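Local coordinates for aminopeptidase-like protein (Chaetomium thermophilum, PDB 5JM6) that probably works as a zinc-dependent aminopeptidase of the M18 family, assembled as a dodecamer, at residues G379-Y382 with A383-L387. Sequence-based numbering, arbitrary orientation.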
# COMPACT_ATOMS: atom_id res chain seq x y z
N GLY A 379 24.21 21.16 -52.70
CA GLY A 379 24.50 19.78 -52.36
C GLY A 379 25.89 19.38 -52.79
O GLY A 379 26.51 18.55 -52.13
N GLN A 380 26.43 20.01 -53.83
CA GLN A 380 27.87 20.05 -53.98
C GLN A 380 28.34 20.99 -52.88
O GLN A 380 29.34 20.75 -52.21
CB GLN A 380 28.31 20.55 -55.35
CG GLN A 380 28.05 19.58 -56.49
CD GLN A 380 28.66 20.05 -57.80
OE1 GLN A 380 29.88 20.25 -57.89
NE2 GLN A 380 27.83 20.24 -58.81
N THR A 381 27.57 22.07 -52.70
CA THR A 381 27.81 23.01 -51.62
C THR A 381 27.68 22.32 -50.26
O THR A 381 28.58 22.39 -49.43
CB THR A 381 26.84 24.20 -51.68
OG1 THR A 381 26.96 24.86 -52.94
CG2 THR A 381 27.14 25.19 -50.56
N TYR A 382 26.56 21.64 -50.05
CA TYR A 382 26.31 20.96 -48.79
C TYR A 382 27.38 19.90 -48.51
O TYR A 382 27.81 19.74 -47.37
CB TYR A 382 24.91 20.34 -48.78
CG TYR A 382 23.78 21.34 -48.58
CD1 TYR A 382 23.99 22.51 -47.85
CD2 TYR A 382 22.52 21.12 -49.12
CE1 TYR A 382 22.97 23.42 -47.67
CE2 TYR A 382 21.49 22.03 -48.93
CZ TYR A 382 21.72 23.18 -48.21
OH TYR A 382 20.71 24.09 -48.02
N ALA A 383 27.83 19.20 -49.55
CA ALA A 383 28.83 18.15 -49.39
C ALA A 383 30.20 18.69 -48.98
O ALA A 383 31.03 17.96 -48.45
CB ALA A 383 28.95 17.33 -50.67
N ARG A 384 30.44 19.97 -49.25
CA ARG A 384 31.69 20.60 -48.85
C ARG A 384 31.55 21.37 -47.54
O ARG A 384 32.46 22.08 -47.12
CB ARG A 384 32.20 21.52 -49.96
CG ARG A 384 32.45 20.80 -51.27
CD ARG A 384 33.23 21.64 -52.26
NE ARG A 384 32.68 21.52 -53.61
CZ ARG A 384 33.15 20.71 -54.55
NH1 ARG A 384 34.20 19.94 -54.30
NH2 ARG A 384 32.57 20.68 -55.74
N SER A 385 30.38 21.25 -46.91
CA SER A 385 30.12 22.03 -45.71
C SER A 385 30.29 21.24 -44.42
O SER A 385 30.51 20.02 -44.44
CB SER A 385 28.70 22.60 -45.77
OG SER A 385 28.56 23.50 -46.86
N PHE A 386 30.20 21.94 -43.30
CA PHE A 386 30.18 21.33 -41.98
C PHE A 386 29.38 22.22 -41.04
O PHE A 386 29.54 23.44 -41.06
CB PHE A 386 31.61 21.12 -41.47
CG PHE A 386 31.69 20.25 -40.25
CD1 PHE A 386 31.48 20.78 -38.99
CD2 PHE A 386 31.97 18.90 -40.36
CE1 PHE A 386 31.55 19.99 -37.86
CE2 PHE A 386 32.05 18.10 -39.24
CZ PHE A 386 31.84 18.64 -37.99
N LEU A 387 28.56 21.61 -40.20
CA LEU A 387 27.71 22.37 -39.29
C LEU A 387 28.03 22.04 -37.84
O LEU A 387 27.85 20.91 -37.40
CB LEU A 387 26.23 22.08 -39.55
CG LEU A 387 25.31 22.63 -38.45
CD1 LEU A 387 25.07 24.13 -38.63
CD2 LEU A 387 23.99 21.87 -38.36
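Ser385 turns its OG back onto the carbonyl of Thr381 at 2.8 Å from Thr381 O, closing the last turn of the short helix 380-383. This is the tight part, with Thr381, Tyr382 and Ser385 all buried. Thr381 O is gripped twice: Arg384 N also donates to it, and the two donors arrive from opposite faces of the carbonyl plane. The hydroxyl gets there because OG stands beside its own backbone N, anti to the carbonyl carbon (chi1 -63°). Next to it Ser385 N bonds Tyr382 O at 3.0 Å, and two residues earlier Ala383 N bonds Gly379 O, also at 3.0 Å. With an alanine at Ser385, Thr381 O would probably lose one of these two donors, and Ile127 N its hydroxyl partner.

The partly exposed side is looser. Gln380 and Arg384 run side by side in the same direction, Gln380 OE1 lying 3.5 Å from Arg384 NH2 near the guanidinium edge, with the two planes 59° apart. Gln380 NE2 hydrogen-bonds Gly376 O, Arg384 NE hydrogen-bonds Gly124 O, and Arg90 of a neighbouring subunit packs against both side chains.

Away from the zinc site, this helical turn leads directly into strand 386-394, parallel between strands 127-133 and 473-481 inside the mixed sheet, while Trp510 NE1 of helix 495-514 hydrogen-bonds Arg384 O.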